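Local coordinates for protein probable ubiquitin-conjugating enzyme E2 7 (PDB 1PZV) that probably takes ubiquitin from an E1 activating enzyme as a thioester on its own cysteine and passes it on to other proteins, at residues A[79-82]-A[86-89]; A[129-134]-A[138-143]; A[38-43]-A[70-75]; A[75-80]-A[148-153]. All coordinates share one frame; numbering follows the deposited sequence.

How the interactions relate
Cys88, the predicted thioester cysteine, sits in interaction 1, and the other contacts surround it within one UBC core. Interaction 3 lies in the sheet and joins interaction 1 through Val87 N and Met70 O, 2.8 Å apart, probably a hydrogen bond. Interaction 4 shares Pro79 and Asn80 with interaction 1, and carries the loop over to helix 147-161. Interaction 2, nested in the chain between the segments of interaction 4, meets both where Asn80 ND2 approaches Asn130 O at 2.7 Å, probably another hydrogen bond. From the Cys88 side chain it is about 8 Å to that of Pro134 and about 9 Å to those of Met70 and Pro79.

Interaction 1. Residues A[79-82]-A[86-89]; sequences PNID and NVCI
Asp82 reaches over to Asn86, and its side chain can be followed outward atom by atom. CB only grazes Asn86 O at 4.2 Å. CG is placed between the backbone N and the carbonyl carbon (chi1 66°), which turns the carboxylate toward the second segment, and it packs against Asn86 CB at 3.6 Å. OD1 then accepts Asn86 N at 3.1 Å, from above the carboxylate plane rather than within it, and also takes Glu84 N, so two amides grip one oxygen. OD2 leans over Asn86 CB. The backbones close the loop as well: Asp82 N gives a bond to Asn86 O at 3.0 Å, and Cys88 N points almost straight at Asn80 O at 2.9 Å (169° at the hydrogen). Ile81 and Val87 form a single beta bridge, their side chains lying side by side with Ile81 CD1 3.5 Å from Val87 CG2. The Asn80 bond holds the backbone at Cys88, the predicted thioester site, and the Asp82 bonds hold Asn86 two residues before it. Among the neighbouring elements, Ile81 and Val87 rest on Phe72 of strand 69-72 and on Met125 of helix 115-127, while Ile89 packs on Ser121 of that helix.

Interaction 2. Residues A[129-134]-A[138-143]; sequences PNFESP and DAAKMQ
Phe131 presents its ring edge to the helix: Ala140 O lies near the ring plane, 3.5 Å from CE2, and Ala140 CB is 3.8 Å from CD2. The second flat group, the Gln143 amide, comes at the Phe131 ring obliquely, with OE1 4.3 Å from CZ. Its closer neighbour is Pro129, whose CG stands 3.6 Å from OE1 and 4.1 Å from NE2, the two side chains crossing at a slant. Gln143 gets there because CG lies anti to its backbone N (chi1 -166°) and the chain runs on extended, which carries the amide off the helix and across to the proline ring.

This is the loop between helix 115-127 and helix 137-144 of the E2 fold, where residues 129-134 swing out and come back against the face of the short helix that carries Ala140 and Gln143. Regular bonds hold that helix, among them Gln143 N to Ala139 O at 3.0 Å, and Asn136 OD1 accepts Ala139 N near its start.

Ala140 is where the loop comes closest. Its CB points at the Pro134 ring, meeting CG at 3.5 Å, so the methyl is shared by Pro134 and Phe131. Pro129 also packs on His78 and Asn80, and helix 147-161 brings Phe150 against Gln143 and Met142.

Interaction 3. Residues A[38-43]-A[70-75]; sequences VLVIGP and MKFISE
Val40 and Phe72 make the closest approach, with Val40 CG2 3.9 Å from Phe72 CZ and Val40 CB 4.0 Å from the same atom. The two side chains cross at about a right angle, and the valine meets the far end of the ring obliquely. Beside them Met70 lays its terminal methyl against both valines, CE lying 4.2 Å from Val38 CG2 and 4.4 Å from Val40 CG2. All of its torsions are extended (chi1 -174°), and that straight reach is what brings CE so far from its own strand. Everything that touches here is carbon, and all four residues are buried.

In the second shell Leu57 lies against Met70 and Phe53 against Phe72, both from strand 52-58, while Val40 packs on Phe23 of strand 23-27. Val122 of helix 115-127 touches Met70, as does Val87 of the active-site loop. Backbone bonds of Val38 with Ala55 and of Val40 with Phe53 tie strand 35-41 to its neighbour.

The segments thus meet across an intervening strand: their axes come no nearer than 9.9 Å and are turned 64° apart, consistent with the twist of the sheet. Alternate residues of both strands supply one apolar layer between sheet and helix, as expected of the antiparallel meander packed on a central helix in the E2 fold.

Interaction 4. Residues A[75-80]-A[148-153]; sequences EIWHPN and AEFKKK
Trp77 and Phe150 find each other because both rings swing out anti to their backbone N, with chi1 -167° for the tryptophan and -176° for the phenylalanine. The indole leaves the loop toward helix 147-161, and the phenyl ring leaves the helix toward the loop. They meet obliquely, the planes at 52° and the centroid of the indole's five-membered ring 5.0 Å from that of the phenyl ring. Phe150 CD1 lies at the edge of the indole, though the spacing here is too tight to be trusted in detail. Further along, Phe150 CZ lies 3.8 Å from Trp77 O and 4.2 Å from Pro79 CD, so the phenyl end follows the loop from one residue to the next but one.

Lys153, one turn further on, lays its CB 4.2 Å from Trp77 CD1. Bent at chi2 and chi4, its chain then leads the ammonium away to a salt bridge with Glu149, where NZ and OE2 are 3.5 Å apart, and to a weak bond with Gln156.

Pro79, which Phe150 CZ touches, is the middle residue of the His78-Pro79-Asn80 (HPN) signature of E2 enzymes. Tyr48 OH is hydrogen-bonded to both Trp77 O and His78 ND1, while Asp138 and Met142 of helix 137-144 also touch the indole. With its lysine charge turned to partners on its own helix, the contact between loop and helix is apolar and aromatic, held by shape and dispersion rather than by polar bonds.

Interaction 1. Residues A[79-82]-A[86-89]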
loop_
_atom_site.group_PDB
_atom_site.type_symbol
_atom_site.label_atom_id
_atom_site.label_comp_id
_atom_site.label_asym_id
_atom_site.label_seq_id
_atom_site.Cartn_x
_atom_site.Cartn_y
_atom_site.Cartn_z
ATOM N N PRO A 79 7.784 8.675 2.357
ATOM C CA PRO A 79 8.659 8.373 3.491
ATOM C C PRO A 79 8.610 6.902 3.909
ATOM O O PRO A 79 9.629 6.332 4.315
ATOM C CB PRO A 79 8.122 9.288 4.587
ATOM C CG PRO A 79 7.697 10.503 3.805
ATOM C CD PRO A 79 7.005 9.904 2.600
ATOM N N ASN A 80 7.430 6.286 3.804
ATOM C CA ASN A 80 7.265 4.895 4.213
ATOM C C ASN A 80 7.263 3.853 3.115
ATOM O O ASN A 80 6.873 2.709 3.325
ATOM C CB ASN A 80 6.017 4.769 5.065
ATOM C CG ASN A 80 6.081 5.653 6.291
ATOM O OD1 ASN A 80 5.300 6.601 6.424
ATOM N ND2 ASN A 80 7.033 5.363 7.192
ATOM N N ILE A 81 7.701 4.257 1.934
ATOM C CA ILE A 81 7.822 3.340 0.817
ATOM C C ILE A 81 9.305 3.480 0.482
ATOM O O ILE A 81 9.762 4.584 0.180
ATOM C CB ILE A 81 7.013 3.794 -0.403
ATOM C CG1 ILE A 81 5.609 4.223 0.015
ATOM C CG2 ILE A 81 6.943 2.661 -1.415
ATOM C CD1 ILE A 81 4.747 3.099 0.517
ATOM N N ASP A 82 10.066 2.393 0.561
ATOM C CA ASP A 82 11.481 2.507 0.245
ATOM C C ASP A 82 11.690 2.753 -1.249
ATOM O O ASP A 82 10.732 2.869 -2.018
ATOM C CB ASP A 82 12.272 1.263 0.705
ATOM C CG ASP A 82 11.886 -0.004 -0.040
ATOM O OD1 ASP A 82 11.569 0.070 -1.245
ATOM O OD2 ASP A 82 11.924 -1.088 0.581
ATOM N N ASN A 86 8.741 -1.096 -1.819
ATOM C CA ASN A 86 8.278 -1.867 -0.677
ATOM C C ASN A 86 7.647 -0.945 0.344
ATOM O O ASN A 86 8.253 0.051 0.752
ATOM C CB ASN A 86 9.443 -2.610 -0.037
ATOM C CG ASN A 86 9.990 -3.692 -0.927
ATOM O OD1 ASN A 86 11.103 -4.181 -0.720
ATOM N ND2 ASN A 86 9.206 -4.085 -1.925
ATOM N N VAL A 87 6.423 -1.271 0.744
ATOM C CA VAL A 87 5.737 -0.463 1.729
ATOM C C VAL A 87 6.142 -0.984 3.087
ATOM O O VAL A 87 6.118 -2.189 3.325
ATOM C CB VAL A 87 4.223 -0.572 1.608
ATOM C CG1 VAL A 87 3.571 0.390 2.588
ATOM C CG2 VAL A 87 3.795 -0.276 0.190
ATOM N N CYS A 88 6.521 -0.077 3.974
ATOM C CA CYS A 88 6.937 -0.469 5.305
ATOM C C CYS A 88 6.123 0.223 6.373
ATOM O O CYS A 88 6.400 1.363 6.735
ATOM C CB CYS A 88 8.418 -0.156 5.492
ATOM S SG CYS A 88 9.484 -0.973 4.257
ATOM N N ILE A 89 5.112 -0.482 6.873
ATOM C CA ILE A 89 4.241 0.041 7.927
ATOM C C ILE A 89 4.047 -1.011 9.029
ATOM O O ILE A 89 4.179 -2.207 8.775
ATOM C CB ILE A 89 2.887 0.474 7.339
ATOM C CG1 ILE A 89 2.236 -0.709 6.602
ATOM C CG2 ILE A 89 3.102 1.681 6.422
ATOM C CD1 ILE A 89 0.908 -0.395 5.963
#

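Interaction 2. Residues A[129-134]-A[138-143]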
loop_
_atom_site.group_PDB
_atom_site.type_symbol
_atom_site.label_atom_id
_atom_site.label_comp_id
_atom_site.label_asym_id
_atom_site.label_seq_id
_atom_site.Cartn_x
_atom_site.Cartn_y
_atom_site.Cartn_z
ATOM N N PRO A 129 1.925 10.178 6.822
ATOM C CA PRO A 129 3.124 9.348 6.969
ATOM C C PRO A 129 3.671 9.288 8.396
ATOM O O PRO A 129 3.579 10.258 9.157
ATOM C CB PRO A 129 4.104 9.993 5.991
ATOM C CG PRO A 129 3.714 11.450 6.045
ATOM C CD PRO A 129 2.204 11.387 6.022
ATOM N N ASN A 130 4.216 8.132 8.762
ATOM C CA ASN A 130 4.803 7.950 10.084
ATOM C C ASN A 130 6.306 7.908 9.908
ATOM O O ASN A 130 6.847 6.972 9.312
ATOM C CB ASN A 130 4.326 6.644 10.738
ATOM C CG ASN A 130 5.124 6.289 11.998
ATOM O OD1 ASN A 130 6.193 5.673 11.922
ATOM N ND2 ASN A 130 4.610 6.693 13.158
ATOM N N PHE A 131 6.987 8.928 10.409
ATOM C CA PHE A 131 8.427 8.952 10.273
ATOM C C PHE A 131 9.001 7.883 11.193
ATOM O O PHE A 131 8.995 6.706 10.820
ATOM C CB PHE A 131 8.954 10.361 10.559
ATOM C CG PHE A 131 8.396 11.400 9.608
ATOM C CD1 PHE A 131 7.101 11.906 9.780
ATOM C CD2 PHE A 131 9.125 11.808 8.490
ATOM C CE1 PHE A 131 6.539 12.792 8.850
ATOM C CE2 PHE A 131 8.570 12.696 7.553
ATOM C CZ PHE A 131 7.276 13.187 7.738
ATOM N N GLU A 132 9.467 8.247 12.384
ATOM C CA GLU A 132 10.009 7.231 13.287
ATOM C C GLU A 132 10.649 6.082 12.509
ATOM O O GLU A 132 10.043 5.024 12.357
ATOM C CB GLU A 132 8.903 6.630 14.152
ATOM C CG GLU A 132 8.357 7.513 15.246
ATOM C CD GLU A 132 7.616 6.689 16.290
ATOM O OE1 GLU A 132 6.730 5.899 15.894
ATOM O OE2 GLU A 132 7.922 6.826 17.497
ATOM N N SER A 133 11.858 6.291 12.011
ATOM C CA SER A 133 12.558 5.258 11.252
ATOM C C SER A 133 11.921 4.997 9.883
ATOM O O SER A 133 11.535 3.869 9.578
ATOM C CB SER A 133 12.598 3.943 12.046
ATOM O OG SER A 133 13.051 4.151 13.372
ATOM N N PRO A 134 11.795 6.041 9.047
ATOM C CA PRO A 134 11.205 5.887 7.714
ATOM C C PRO A 134 12.038 4.916 6.880
ATOM O O PRO A 134 13.236 4.752 7.125
ATOM C CB PRO A 134 11.254 7.300 7.154
ATOM C CG PRO A 134 11.096 8.149 8.385
ATOM C CD PRO A 134 12.021 7.465 9.353
ATOM N N ASP A 138 15.448 9.960 2.302
ATOM C CA ASP A 138 15.441 10.994 1.266
ATOM C C ASP A 138 14.086 11.703 1.281
ATOM O O ASP A 138 14.001 12.935 1.218
ATOM C CB ASP A 138 15.647 10.360 -0.113
ATOM C CG ASP A 138 17.033 9.783 -0.291
ATOM O OD1 ASP A 138 17.963 10.573 -0.537
ATOM O OD2 ASP A 138 17.193 8.545 -0.182
ATOM N N ALA A 139 13.033 10.896 1.369
ATOM C CA ALA A 139 11.671 11.390 1.379
ATOM C C ALA A 139 11.311 11.957 2.734
ATOM O O ALA A 139 10.725 13.040 2.829
ATOM C CB ALA A 139 10.716 10.265 1.016
ATOM N N ALA A 140 11.650 11.221 3.783
ATOM C CA ALA A 140 11.351 11.676 5.134
ATOM C C ALA A 140 11.968 13.056 5.359
ATOM O O ALA A 140 11.310 13.977 5.848
ATOM C CB ALA A 140 11.898 10.682 6.149
ATOM N N LYS A 141 13.238 13.186 4.989
ATOM C CA LYS A 141 13.960 14.441 5.140
ATOM C C LYS A 141 13.322 15.528 4.283
ATOM O O LYS A 141 13.107 16.658 4.735
ATOM C CB LYS A 141 15.428 14.256 4.729
ATOM C CG LYS A 141 16.285 15.499 4.930
ATOM C CD LYS A 141 17.776 15.190 4.873
ATOM C CE LYS A 141 18.601 16.417 5.273
ATOM N NZ LYS A 141 20.068 16.152 5.280
ATOM N N MET A 142 12.999 15.174 3.049
ATOM C CA MET A 142 12.415 16.135 2.141
ATOM C C MET A 142 11.110 16.763 2.600
ATOM O O MET A 142 11.016 17.981 2.701
ATOM C CB MET A 142 12.218 15.515 0.768
ATOM C CG MET A 142 11.981 16.562 -0.290
ATOM S SD MET A 142 12.058 15.874 -1.927
ATOM C CE MET A 142 13.765 15.284 -1.966
ATOM N N GLN A 143 10.100 15.954 2.883
ATOM C CA GLN A 143 8.822 16.516 3.292
ATOM C C GLN A 143 8.904 17.404 4.531
ATOM O O GLN A 143 8.140 18.362 4.668
ATOM C CB GLN A 143 7.817 15.403 3.544
ATOM C CG GLN A 143 6.398 15.913 3.631
ATOM C CD GLN A 143 5.464 14.882 4.189
ATOM O OE1 GLN A 143 5.560 13.698 3.852
ATOM N NE2 GLN A 143 4.540 15.318 5.045
#

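Interaction 3. Residues A[38-43]-A[70-75]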
loop_
_atom_site.group_PDB
_atom_site.type_symbol
_atom_site.label_atom_id
_atom_site.label_comp_id
_atom_site.label_asym_id
_atom_site.label_seq_id
_atom_site.Cartn_x
_atom_site.Cartn_y
_atom_site.Cartn_z
ATOM N N VAL A 38 -3.093 -4.803 -6.979
ATOM C CA VAL A 38 -4.069 -3.818 -6.520
ATOM C C VAL A 38 -3.843 -2.387 -7.005
ATOM O O VAL A 38 -2.749 -1.846 -6.896
ATOM C CB VAL A 38 -4.166 -3.803 -4.962
ATOM C CG1 VAL A 38 -4.129 -5.236 -4.428
ATOM C CG2 VAL A 38 -3.049 -2.957 -4.358
ATOM N N LEU A 39 -4.894 -1.783 -7.550
ATOM C CA LEU A 39 -4.826 -0.408 -8.022
ATOM C C LEU A 39 -5.087 0.492 -6.828
ATOM O O LEU A 39 -6.127 0.390 -6.178
ATOM C CB LEU A 39 -5.900 -0.131 -9.080
ATOM C CG LEU A 39 -5.966 1.323 -9.573
ATOM C CD1 LEU A 39 -4.686 1.638 -10.358
ATOM C CD2 LEU A 39 -7.203 1.550 -10.441
ATOM N N VAL A 40 -4.149 1.376 -6.530
ATOM C CA VAL A 40 -4.330 2.273 -5.401
ATOM C C VAL A 40 -4.495 3.698 -5.896
ATOM O O VAL A 40 -3.536 4.318 -6.333
ATOM C CB VAL A 40 -3.129 2.215 -4.455
ATOM C CG1 VAL A 40 -3.360 3.113 -3.285
ATOM C CG2 VAL A 40 -2.905 0.798 -4.002
ATOM N N ILE A 41 -5.717 4.211 -5.834
ATOM C CA ILE A 41 -5.971 5.568 -6.279
ATOM C C ILE A 41 -5.639 6.543 -5.153
ATOM O O ILE A 41 -6.109 6.375 -4.027
ATOM C CB ILE A 41 -7.456 5.753 -6.706
ATOM C CG1 ILE A 41 -7.788 4.781 -7.843
ATOM C CG2 ILE A 41 -7.706 7.202 -7.161
ATOM C CD1 ILE A 41 -9.128 5.033 -8.506
ATOM N N GLY A 42 -4.827 7.554 -5.459
ATOM C CA GLY A 42 -4.455 8.542 -4.460
ATOM C C GLY A 42 -5.654 9.166 -3.766
ATOM O O GLY A 42 -6.514 9.767 -4.419
ATOM N N PRO A 43 -5.742 9.043 -2.437
ATOM C CA PRO A 43 -6.870 9.612 -1.699
ATOM C C PRO A 43 -6.978 11.111 -1.900
ATOM O O PRO A 43 -5.980 11.798 -2.098
ATOM C CB PRO A 43 -6.555 9.262 -0.242
ATOM C CG PRO A 43 -5.744 8.011 -0.355
ATOM C CD PRO A 43 -4.838 8.309 -1.536
ATOM N N MET A 70 3.798 -6.039 0.897
ATOM C CA MET A 70 3.222 -5.140 -0.090
ATOM C C MET A 70 4.284 -4.337 -0.806
ATOM O O MET A 70 4.973 -3.524 -0.195
ATOM C CB MET A 70 2.221 -4.189 0.555
ATOM C CG MET A 70 1.487 -3.327 -0.460
ATOM S SD MET A 70 0.102 -2.483 0.293
ATOM C CE MET A 70 -0.699 -1.766 -1.124
ATOM N N LYS A 71 4.409 -4.574 -2.107
ATOM C CA LYS A 71 5.390 -3.873 -2.921
ATOM C C LYS A 71 4.720 -3.023 -3.992
ATOM O O LYS A 71 3.991 -3.536 -4.835
ATOM C CB LYS A 71 6.335 -4.872 -3.602
ATOM C CG LYS A 71 7.294 -4.207 -4.571
ATOM C CD LYS A 71 8.392 -5.157 -5.043
ATOM C CE LYS A 71 9.352 -4.444 -5.999
ATOM N NZ LYS A 71 10.584 -5.241 -6.268
ATOM N N PHE A 72 4.976 -1.726 -3.954
ATOM C CA PHE A 72 4.417 -0.821 -4.938
ATOM C C PHE A 72 5.121 -0.857 -6.293
ATOM O O PHE A 72 6.334 -0.729 -6.364
ATOM C CB PHE A 72 4.483 0.629 -4.420
ATOM C CG PHE A 72 3.181 1.177 -4.005
ATOM C CD1 PHE A 72 2.836 1.279 -2.662
ATOM C CD2 PHE A 72 2.283 1.570 -4.967
ATOM C CE1 PHE A 72 1.585 1.771 -2.296
ATOM C CE2 PHE A 72 1.047 2.056 -4.622
ATOM C CZ PHE A 72 0.690 2.159 -3.285
ATOM N N ILE A 73 4.373 -1.041 -7.321
ATOM C CA ILE A 73 4.921 -0.992 -8.643
ATOM C C ILE A 73 4.460 0.373 -9.047
ATOM O O ILE A 73 3.469 0.818 -8.498
ATOM C CB ILE A 73 4.373 -2.107 -9.565
ATOM C CG1 ILE A 73 4.984 -3.455 -9.139
ATOM C CG2 ILE A 73 4.673 -1.813 -11.029
ATOM C CD1 ILE A 73 4.619 -4.611 -10.037
ATOM N N SER A 74 5.087 1.096 -9.957
ATOM C CA SER A 74 4.578 2.431 -10.219
ATOM C C SER A 74 5.247 3.382 -9.259
ATOM O O SER A 74 4.967 3.395 -8.070
ATOM C CB SER A 74 3.060 2.494 -10.106
ATOM O OG SER A 74 2.442 2.473 -11.384
ATOM N N GLU A 75 6.136 4.204 -9.806
ATOM C CA GLU A 75 6.885 5.226 -9.090
ATOM C C GLU A 75 6.027 5.931 -8.050
ATOM O O GLU A 75 4.911 6.357 -8.345
ATOM C CB GLU A 75 7.371 6.262 -10.108
ATOM C CG GLU A 75 8.839 6.207 -10.459
ATOM C CD GLU A 75 9.679 6.883 -9.406
ATOM O OE1 GLU A 75 9.918 6.256 -8.359
ATOM O OE2 GLU A 75 10.096 8.039 -9.624
#

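Interaction 4. Residues A[75-80]-A[148-153]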
loop_
_atom_site.group_PDB
_atom_site.type_symbol
_atom_site.label_atom_id
_atom_site.label_comp_id
_atom_site.label_asym_id
_atom_site.label_seq_id
_atom_site.Cartn_x
_atom_site.Cartn_y
_atom_site.Cartn_z
ATOM N N GLU A 75 6.136 4.204 -9.806
ATOM C CA GLU A 75 6.885 5.226 -9.090
ATOM C C GLU A 75 6.027 5.931 -8.050
ATOM O O GLU A 75 4.911 6.357 -8.345
ATOM C CB GLU A 75 7.371 6.262 -10.108
ATOM C CG GLU A 75 8.839 6.207 -10.459
ATOM C CD GLU A 75 9.679 6.883 -9.406
ATOM O OE1 GLU A 75 9.918 6.256 -8.359
ATOM O OE2 GLU A 75 10.096 8.039 -9.624
ATOM N N ILE A 76 6.548 6.058 -6.838
ATOM C CA ILE A 76 5.838 6.775 -5.788
ATOM C C ILE A 76 6.889 7.362 -4.853
ATOM O O ILE A 76 7.902 6.716 -4.578
ATOM C CB ILE A 76 4.879 5.856 -5.001
ATOM C CG1 ILE A 76 4.025 6.703 -4.058
ATOM C CG2 ILE A 76 5.669 4.796 -4.238
ATOM C CD1 ILE A 76 2.796 5.990 -3.556
ATOM N N TRP A 77 6.665 8.588 -4.388
ATOM C CA TRP A 77 7.620 9.242 -3.496
ATOM C C TRP A 77 7.016 9.392 -2.114
ATOM O O TRP A 77 6.261 10.328 -1.844
ATOM C CB TRP A 77 8.027 10.617 -4.048
ATOM C CG TRP A 77 9.237 11.207 -3.361
ATOM C CD1 TRP A 77 9.271 12.334 -2.588
ATOM C CD2 TRP A 77 10.567 10.664 -3.331
ATOM N NE1 TRP A 77 10.530 12.518 -2.066
ATOM C CE2 TRP A 77 11.344 11.506 -2.500
ATOM C CE3 TRP A 77 11.173 9.537 -3.910
ATOM C CZ2 TRP A 77 12.701 11.265 -2.246
ATOM C CZ3 TRP A 77 12.527 9.296 -3.656
ATOM C CH2 TRP A 77 13.271 10.155 -2.823
ATOM N N HIS A 78 7.354 8.454 -1.236
ATOM C CA HIS A 78 6.818 8.467 0.122
ATOM C C HIS A 78 7.820 8.013 1.195
ATOM O O HIS A 78 8.620 7.087 0.989
ATOM C CB HIS A 78 5.563 7.581 0.198
ATOM C CG HIS A 78 4.749 7.797 1.432
ATOM N ND1 HIS A 78 3.829 8.822 1.548
ATOM C CD2 HIS A 78 4.720 7.138 2.614
ATOM C CE1 HIS A 78 3.271 8.779 2.741
ATOM N NE2 HIS A 78 3.793 7.765 3.411
ATOM N N PRO A 79 7.784 8.675 2.357
ATOM C CA PRO A 79 8.659 8.373 3.491
ATOM C C PRO A 79 8.610 6.902 3.909
ATOM O O PRO A 79 9.629 6.332 4.315
ATOM C CB PRO A 79 8.122 9.288 4.587
ATOM C CG PRO A 79 7.697 10.503 3.805
ATOM C CD PRO A 79 7.005 9.904 2.600
ATOM N N ASN A 80 7.430 6.286 3.804
ATOM C CA ASN A 80 7.265 4.895 4.213
ATOM C C ASN A 80 7.263 3.853 3.115
ATOM O O ASN A 80 6.873 2.709 3.325
ATOM C CB ASN A 80 6.017 4.769 5.065
ATOM C CG ASN A 80 6.081 5.653 6.291
ATOM O OD1 ASN A 80 5.300 6.601 6.424
ATOM N ND2 ASN A 80 7.033 5.363 7.192
ATOM N N ALA A 148 8.921 22.192 -0.452
ATOM C CA ALA A 148 8.783 22.743 -1.793
ATOM C C ALA A 148 8.974 21.713 -2.898
ATOM O O ALA A 148 8.057 21.433 -3.670
ATOM C CB ALA A 148 9.780 23.882 -1.977
ATOM N N GLU A 149 10.173 21.148 -2.968
ATOM C CA GLU A 149 10.484 20.178 -4.002
ATOM C C GLU A 149 9.753 18.853 -3.830
ATOM O O GLU A 149 9.531 18.133 -4.809
ATOM C CB GLU A 149 11.986 19.922 -4.044
ATOM C CG GLU A 149 12.454 19.371 -5.368
ATOM C CD GLU A 149 13.674 18.493 -5.219
ATOM O OE1 GLU A 149 14.643 18.942 -4.567
ATOM O OE2 GLU A 149 13.663 17.357 -5.754
ATOM N N PHE A 150 9.387 18.537 -2.588
ATOM C CA PHE A 150 8.687 17.290 -2.286
ATOM C C PHE A 150 7.339 17.189 -3.003
ATOM O O PHE A 150 7.077 16.210 -3.707
ATOM C CB PHE A 150 8.468 17.145 -0.777
ATOM C CG PHE A 150 7.829 15.839 -0.383
ATOM C CD1 PHE A 150 8.571 14.662 -0.354
ATOM C CD2 PHE A 150 6.475 15.780 -0.056
ATOM C CE1 PHE A 150 7.971 13.445 -0.006
ATOM C CE2 PHE A 150 5.872 14.567 0.290
ATOM C CZ PHE A 150 6.623 13.402 0.316
ATOM N N LYS A 151 6.478 18.186 -2.816
ATOM C CA LYS A 151 5.178 18.172 -3.478
ATOM C C LYS A 151 5.395 18.091 -4.975
ATOM O O LYS A 151 4.616 17.469 -5.696
ATOM C CB LYS A 151 4.380 19.442 -3.155
ATOM C CG LYS A 151 3.795 19.467 -1.750
ATOM C CD LYS A 151 2.755 20.576 -1.573
ATOM C CE LYS A 151 3.379 21.964 -1.584
ATOM N NZ LYS A 151 2.376 23.029 -1.273
ATOM N N LYS A 152 6.471 18.723 -5.429
ATOM C CA LYS A 152 6.815 18.762 -6.841
ATOM C C LYS A 152 7.181 17.373 -7.366
ATOM O O LYS A 152 6.955 17.069 -8.534
ATOM C CB LYS A 152 7.977 19.740 -7.055
ATOM C CG LYS A 152 8.263 20.086 -8.508
ATOM C CD LYS A 152 9.567 20.867 -8.632
ATOM C CE LYS A 152 10.094 20.860 -10.065
ATOM N NZ LYS A 152 11.452 21.465 -10.164
ATOM N N LYS A 153 7.740 16.534 -6.500
ATOM C CA LYS A 153 8.120 15.181 -6.896
ATOM C C LYS A 153 6.947 14.208 -6.796
ATOM O O LYS A 153 6.869 13.244 -7.562
ATOM C CB LYS A 153 9.294 14.695 -6.046
ATOM C CG LYS A 153 10.555 15.489 -6.310
ATOM C CD LYS A 153 11.001 15.305 -7.760
ATOM C CE LYS A 153 11.942 16.412 -8.226
ATOM N NZ LYS A 153 11.238 17.729 -8.315
#